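Local atomic coordinates of C alpha-dehydrogenase (Sphingobium sp. SYK-6, PDB entry 4YAC), a protein that probably oxidises alcohol groups with a nicotinamide dinucleotide as hydride acceptor, as a short-chain dehydrogenase/reductase that binds NADH in a Rossmann fold. Residues Gly17-Ala30 with Phe229-Arg243. Numbering follows the deposited sequence.
Sequences GVALGQAKVLAEEA and FDPVDLGRVVLDAVR. With NAI (1,4-dihydronicotinamide adenine dinucleotide), chain B.
In this Rossmann fold the first helix after the glycine-rich turn, 17-28, binds the NADH diphosphate at its N-terminal end: V18 N donates to NAI O5D at 2.9 Å. Helix 231-243 crosses it at -61°, the axes 7.4 Å apart, and two glycines are consistent with so close an approach. At G21 a modelled CB would collide with P231 O, and at G235 it would strike G21 O and V25 CG2. Beside this crossing V25 enters as a knob among V232, G235, R236 and L239. Its CG1, anti to the backbone N, reaches L239 CD2 at 3.8 Å, while CG2 lies 3.5 Å from V232 O. The other L239 methyl, CD1, meets A30 CB at 3.8 Å and L26 CD2. Near the cofactor, V18 CG2 approaches F229 CZ at 3.6 Å, though F229 is poorly ordered. A water joins V18 O to P231 O, donating to both. Q22 passes V238 CG2 with its amide, whose OE1 is hydrogen-bonded by T91.

At the more exposed rim, R236 NE donates to E29 OE2 on its syn side, 16° out of the carboxylate plane, a salt bridge modelled at 2.5 Å, so short that the exact distance is doubtful; R236 NH2 adds a weak bond at 2.9 Å. The two flat groups are inclined by 32°, and V232 CG1 lies on one guanidinium face, offset toward its rim. An alanine in place of E29 would probably leave R236 without its near carboxylate partner and freer to turn, its D233 contact being long. The chemistry thus implies a mainly apolar helix crossing, close at its two glycines, with bridging water near the cofactor end and a charge pair remote from the diphosphate.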
loop_
_atom_site.group_PDB
_atom_site.type_symbol
_atom_site.label_atom_id
_atom_site.label_comp_id
_atom_site.label_asym_id
_atom_site.label_seq_id
_atom_site.Cartn_x
_atom_site.Cartn_y
_atom_site.Cartn_z
ATOM N N GLY A 17 21.119 -7.825 -9.838
ATOM C CA GLY A 17 19.777 -8.383 -9.908
ATOM C C GLY A 17 18.868 -7.789 -10.966
ATOM O O GLY A 17 19.298 -7.502 -12.085
ATOM N N VAL A 18 17.599 -7.615 -10.602
ATOM C CA VAL A 18 16.578 -7.119 -11.527
ATOM C C VAL A 18 16.962 -5.779 -12.136
ATOM O O VAL A 18 16.816 -5.576 -13.341
ATOM C CB VAL A 18 15.208 -6.981 -10.817
ATOM C CG1 VAL A 18 14.205 -6.224 -11.685
ATOM C CG2 VAL A 18 14.660 -8.349 -10.474
ATOM N N ALA A 19 17.448 -4.864 -11.305
ATOM C CA ALA A 19 17.768 -3.520 -11.782
ATOM C C ALA A 19 18.928 -3.538 -12.777
ATOM O O ALA A 19 18.914 -2.803 -13.760
ATOM C CB ALA A 19 18.092 -2.614 -10.621
ATOM N N LEU A 20 19.933 -4.368 -12.517
ATOM C CA LEU A 20 21.046 -4.510 -13.450
ATOM C C LEU A 20 20.533 -5.035 -14.787
ATOM O O LEU A 20 20.988 -4.607 -15.847
ATOM C CB LEU A 20 22.119 -5.439 -12.885
ATOM C CG LEU A 20 23.276 -5.807 -13.818
ATOM C CD1 LEU A 20 23.965 -4.563 -14.349
ATOM C CD2 LEU A 20 24.273 -6.692 -13.093
ATOM N N GLY A 21 19.578 -5.956 -14.734
ATOM C CA GLY A 21 18.943 -6.467 -15.934
ATOM C C GLY A 21 18.270 -5.356 -16.717
ATOM O O GLY A 21 18.337 -5.319 -17.945
ATOM N N GLN A 22 17.624 -4.442 -16.002
ATOM C CA GLN A 22 16.997 -3.292 -16.641
ATOM C C GLN A 22 18.061 -2.399 -17.272
ATOM O O GLN A 22 17.930 -1.988 -18.423
ATOM C CB GLN A 22 16.154 -2.512 -15.627
ATOM C CG GLN A 22 14.932 -3.298 -15.158
ATOM C CD GLN A 22 14.151 -2.614 -14.050
ATOM O OE1 GLN A 22 14.537 -1.555 -13.556
ATOM N NE2 GLN A 22 13.047 -3.232 -13.642
ATOM N N ALA A 23 19.122 -2.124 -16.523
ATOM C CA ALA A 23 20.214 -1.284 -17.010
ATOM C C ALA A 23 20.841 -1.841 -18.287
ATOM O O ALA A 23 21.100 -1.097 -19.240
ATOM C CB ALA A 23 21.277 -1.128 -15.928
ATOM N N LYS A 24 21.087 -3.148 -18.309
ATOM C CA LYS A 24 21.714 -3.788 -19.464
ATOM C C LYS A 24 20.881 -3.601 -20.723
ATOM O O LYS A 24 21.399 -3.219 -21.777
ATOM C CB LYS A 24 21.917 -5.281 -19.212
ATOM C CG LYS A 24 23.054 -5.616 -18.271
ATOM C CD LYS A 24 23.211 -7.129 -18.136
ATOM C CE LYS A 24 24.319 -7.504 -17.165
ATOM N NZ LYS A 24 24.443 -8.981 -16.998
ATOM N N VAL A 25 19.589 -3.882 -20.610
ATOM C CA VAL A 25 18.679 -3.789 -21.747
ATOM C C VAL A 25 18.548 -2.350 -22.226
ATOM O O VAL A 25 18.518 -2.093 -23.429
ATOM C CB VAL A 25 17.282 -4.349 -21.393
ATOM C CG1 VAL A 25 16.275 -4.079 -22.508
ATOM C CG2 VAL A 25 17.367 -5.845 -21.116
ATOM N N LEU A 26 18.474 -1.406 -21.293
ATOM C CA LEU A 26 18.320 -0.006 -21.666
ATOM C C LEU A 26 19.597 0.538 -22.315
ATOM O O LEU A 26 19.534 1.289 -23.290
ATOM C CB LEU A 26 17.936 0.834 -20.441
ATOM C CG LEU A 26 16.566 0.498 -19.837
ATOM C CD1 LEU A 26 16.374 1.209 -18.503
ATOM C CD2 LEU A 26 15.440 0.853 -20.795
ATOM N N ALA A 27 20.752 0.141 -21.789
ATOM C CA ALA A 27 22.036 0.626 -22.296
ATOM C C ALA A 27 22.415 -0.015 -23.629
ATOM O O ALA A 27 22.968 0.645 -24.516
ATOM C CB ALA A 27 23.131 0.368 -21.270
ATOM N N GLU A 28 22.119 -1.301 -23.771
ATOM C CA GLU A 28 22.574 -2.065 -24.928
ATOM C C GLU A 28 21.571 -2.022 -26.073
ATOM O O GLU A 28 21.875 -1.500 -27.145
ATOM C CB GLU A 28 22.852 -3.513 -24.525
ATOM C CG GLU A 28 24.009 -3.651 -23.551
ATOM C CD GLU A 28 24.332 -5.095 -23.222
ATOM O OE1 GLU A 28 24.784 -5.826 -24.129
ATOM O OE2 GLU A 28 24.133 -5.498 -22.054
ATOM N N GLU A 29 20.378 -2.561 -25.849
ATOM C CA GLU A 29 19.370 -2.618 -26.905
ATOM C C GLU A 29 18.798 -1.241 -27.220
ATOM O O GLU A 29 18.836 -0.790 -28.365
ATOM C CB GLU A 29 18.230 -3.560 -26.515
ATOM C CG GLU A 29 18.674 -4.974 -26.201
ATOM C CD GLU A 29 17.517 -5.866 -25.812
ATOM O OE1 GLU A 29 16.374 -5.579 -26.225
ATOM O OE2 GLU A 29 17.752 -6.854 -25.086
ATOM N N ALA A 30 18.257 -0.581 -26.201
ATOM C CA ALA A 30 17.602 0.709 -26.384
ATOM C C ALA A 30 18.599 1.837 -26.633
ATOM O O ALA A 30 18.211 2.926 -27.055
ATOM C CB ALA A 30 16.746 1.037 -25.175
ATOM N N PHE A 229 12.624 -17.003 -14.499
ATOM C CA PHE A 229 12.968 -15.588 -14.458
ATOM C C PHE A 229 14.413 -15.340 -14.866
ATOM O O PHE A 229 15.332 -15.959 -14.330
ATOM C CB PHE A 229 12.745 -15.016 -13.057
ATOM C CG PHE A 229 13.509 -13.749 -12.800
ATOM C CD1 PHE A 229 14.694 -13.769 -12.083
ATOM C CD2 PHE A 229 13.052 -12.540 -13.292
ATOM C CE1 PHE A 229 15.400 -12.603 -11.851
ATOM C CE2 PHE A 229 13.756 -11.374 -13.064
ATOM C CZ PHE A 229 14.930 -11.406 -12.344
ATOM N N ASP A 230 14.602 -14.432 -15.817
ATOM C CA ASP A 230 15.925 -13.921 -16.146
ATOM C C ASP A 230 15.878 -12.392 -16.137
ATOM O O ASP A 230 14.986 -11.803 -16.743
ATOM C CB ASP A 230 16.397 -14.440 -17.503
ATOM C CG ASP A 230 17.855 -14.128 -17.764
ATOM O OD1 ASP A 230 18.138 -13.087 -18.386
ATOM O OD2 ASP A 230 18.720 -14.923 -17.337
ATOM N N PRO A 231 16.826 -11.744 -15.433
ATOM C CA PRO A 231 16.799 -10.277 -15.326
ATOM C C PRO A 231 16.800 -9.574 -16.683
ATOM O O PRO A 231 16.126 -8.555 -16.844
ATOM C CB PRO A 231 18.080 -9.960 -14.547
ATOM C CG PRO A 231 18.345 -11.185 -13.753
ATOM C CD PRO A 231 17.897 -12.330 -14.606
ATOM N N VAL A 232 17.538 -10.107 -17.647
ATOM C CA VAL A 232 17.562 -9.506 -18.970
ATOM C C VAL A 232 16.194 -9.678 -19.625
ATOM O O VAL A 232 15.675 -8.743 -20.232
ATOM C CB VAL A 232 18.679 -10.113 -19.846
ATOM C CG1 VAL A 232 18.458 -9.805 -21.324
ATOM C CG2 VAL A 232 20.034 -9.582 -19.389
ATOM N N ASP A 233 15.601 -10.861 -19.482
ATOM C CA ASP A 233 14.269 -11.109 -20.027
ATOM C C ASP A 233 13.246 -10.147 -19.427
ATOM O O ASP A 233 12.445 -9.556 -20.150
ATOM C CB ASP A 233 13.832 -12.555 -19.775
ATOM C CG ASP A 233 14.585 -13.557 -20.635
ATOM O OD1 ASP A 233 15.267 -13.138 -21.593
ATOM O OD2 ASP A 233 14.484 -14.770 -20.356
ATOM N N LEU A 234 13.271 -9.988 -18.107
ATOM C CA LEU A 234 12.353 -9.063 -17.451
ATOM C C LEU A 234 12.676 -7.631 -17.853
ATOM O O LEU A 234 11.796 -6.772 -17.884
ATOM C CB LEU A 234 12.421 -9.202 -15.924
ATOM C CG LEU A 234 11.163 -9.539 -15.104
ATOM C CD1 LEU A 234 11.250 -8.861 -13.748
ATOM C CD2 LEU A 234 9.844 -9.171 -15.774
ATOM N N GLY A 235 13.944 -7.377 -18.159
ATOM C CA GLY A 235 14.358 -6.070 -18.633
ATOM C C GLY A 235 13.700 -5.735 -19.959
ATOM O O GLY A 235 13.339 -4.587 -20.212
ATOM N N ARG A 236 13.533 -6.742 -20.808
ATOM C CA ARG A 236 12.901 -6.536 -22.103
ATOM C C ARG A 236 11.398 -6.311 -21.963
ATOM O O ARG A 236 10.807 -5.563 -22.739
ATOM C CB ARG A 236 13.187 -7.724 -23.024
ATOM C CG ARG A 236 14.631 -7.759 -23.469
ATOM C CD ARG A 236 14.983 -9.017 -24.231
ATOM N NE ARG A 236 16.332 -8.909 -24.784
ATOM C CZ ARG A 236 17.247 -9.875 -24.779
ATOM N NH1 ARG A 236 16.989 -11.064 -24.250
ATOM N NH2 ARG A 236 18.438 -9.643 -25.315
ATOM N N VAL A 237 10.786 -6.957 -20.975
ATOM C CA VAL A 237 9.381 -6.713 -20.667
ATOM C C VAL A 237 9.204 -5.248 -20.290
ATOM O O VAL A 237 8.249 -4.595 -20.709
ATOM C CB VAL A 237 8.877 -7.618 -19.514
ATOM C CG1 VAL A 237 7.462 -7.225 -19.082
ATOM C CG2 VAL A 237 8.920 -9.077 -19.928
ATOM N N VAL A 238 10.141 -4.741 -19.496
ATOM C CA VAL A 238 10.105 -3.353 -19.059
ATOM C C VAL A 238 10.265 -2.424 -20.246
ATOM O O VAL A 238 9.506 -1.470 -20.403
ATOM C CB VAL A 238 11.207 -3.063 -18.024
ATOM C CG1 VAL A 238 11.443 -1.559 -17.875
ATOM C CG2 VAL A 238 10.833 -3.671 -16.693
ATOM N N LEU A 239 11.268 -2.706 -21.072
ATOM C CA LEU A 239 11.547 -1.880 -22.238
ATOM C C LEU A 239 10.294 -1.733 -23.083
ATOM O O LEU A 239 9.941 -0.639 -23.517
ATOM C CB LEU A 239 12.676 -2.487 -23.071
ATOM C CG LEU A 239 12.987 -1.765 -24.385
ATOM C CD1 LEU A 239 13.365 -0.312 -24.132
ATOM C CD2 LEU A 239 14.095 -2.486 -25.127
ATOM N N ASP A 240 9.613 -2.851 -23.286
ATOM C CA ASP A 240 8.419 -2.884 -24.106
ATOM C C ASP A 240 7.285 -2.076 -23.472
ATOM O O ASP A 240 6.508 -1.429 -24.176
ATOM C CB ASP A 240 8.008 -4.339 -24.341
ATOM C CG ASP A 240 6.576 -4.479 -24.766
ATOM O OD1 ASP A 240 6.279 -4.263 -25.960
ATOM O OD2 ASP A 240 5.739 -4.821 -23.905
ATOM N N ALA A 241 7.210 -2.091 -22.143
ATOM C CA ALA A 241 6.185 -1.336 -21.424
ATOM C C ALA A 241 6.433 0.170 -21.509
ATOM O O ALA A 241 5.494 0.953 -21.655
ATOM C CB ALA A 241 6.130 -1.776 -19.963
ATOM N N VAL A 242 7.695 0.569 -21.401
ATOM C CA VAL A 242 8.067 1.976 -21.498
ATOM C C VAL A 242 7.768 2.527 -22.894
ATOM O O VAL A 242 7.184 3.602 -23.029
ATOM C CB VAL A 242 9.564 2.180 -21.174
ATOM C CG1 VAL A 242 9.998 3.624 -21.440
ATOM C CG2 VAL A 242 9.846 1.802 -19.733
ATOM N N ARG A 243 8.173 1.788 -23.924
ATOM C CA ARG A 243 7.952 2.210 -25.307
ATOM C C ARG A 243 6.474 2.423 -25.597
ATOM O O ARG A 243 6.091 3.388 -26.264
ATOM C CB ARG A 243 8.506 1.177 -26.291
ATOM C CG ARG A 243 10.021 1.116 -26.399
ATOM C CD ARG A 243 10.419 0.396 -27.681
ATOM N NE ARG A 243 11.801 -0.076 -27.676
ATOM C CZ ARG A 243 12.853 0.655 -28.033
ATOM N NH1 ARG A 243 12.701 1.916 -28.419
ATOM N NH2 ARG A 243 14.066 0.120 -27.998
HETATM P PA NAI B . 19.696 -7.723 -5.436
HETATM O O1A NAI B . 20.377 -7.974 -4.113
HETATM O O2A NAI B . 20.272 -8.685 -6.492
HETATM O O5B NAI B . 19.938 -6.236 -5.886
HETATM C C5B NAI B . 19.566 -5.197 -5.040
HETATM C C4B NAI B . 20.436 -4.036 -5.278
HETATM O O4B NAI B . 19.834 -2.871 -4.619
HETATM C C3B NAI B . 21.761 -4.235 -4.703
HETATM O O3B NAI B . 22.775 -3.879 -5.633
HETATM C C2B NAI B . 21.806 -3.392 -3.535
HETATM O O2B NAI B . 23.149 -2.964 -3.240
HETATM C C1B NAI B . 20.943 -2.278 -3.870
HETATM N N9A NAI B . 20.478 -1.548 -2.723
HETATM C C8A NAI B . 19.969 -2.030 -1.555
HETATM N N7A NAI B . 19.663 -1.017 -0.727
HETATM C C5A NAI B . 19.964 0.167 -1.346
HETATM C C6A NAI B . 19.880 1.518 -1.026
HETATM N N6A NAI B . 19.376 1.963 0.235
HETATM N N1A NAI B . 20.293 2.451 -1.928
HETATM C C2A NAI B . 20.787 2.099 -3.130
HETATM N N3A NAI B . 20.880 0.805 -3.481
HETATM C C4A NAI B . 20.487 -0.170 -2.622
HETATM O O3 NAI B . 18.170 -7.930 -5.296
HETATM P PN NAI B . 17.254 -8.381 -6.532
HETATM O O1N NAI B . 17.659 -9.777 -6.977
HETATM O O2N NAI B . 15.718 -8.381 -6.073
HETATM O O5D NAI B . 17.433 -7.391 -7.711
HETATM O O HOH W 1 15.154 -7.018 -14.817
HETATM O O HOH W 2 12.823 -5.592 -15.179
HETATM O O HOH W 3 16.010 2.555 -28.716
#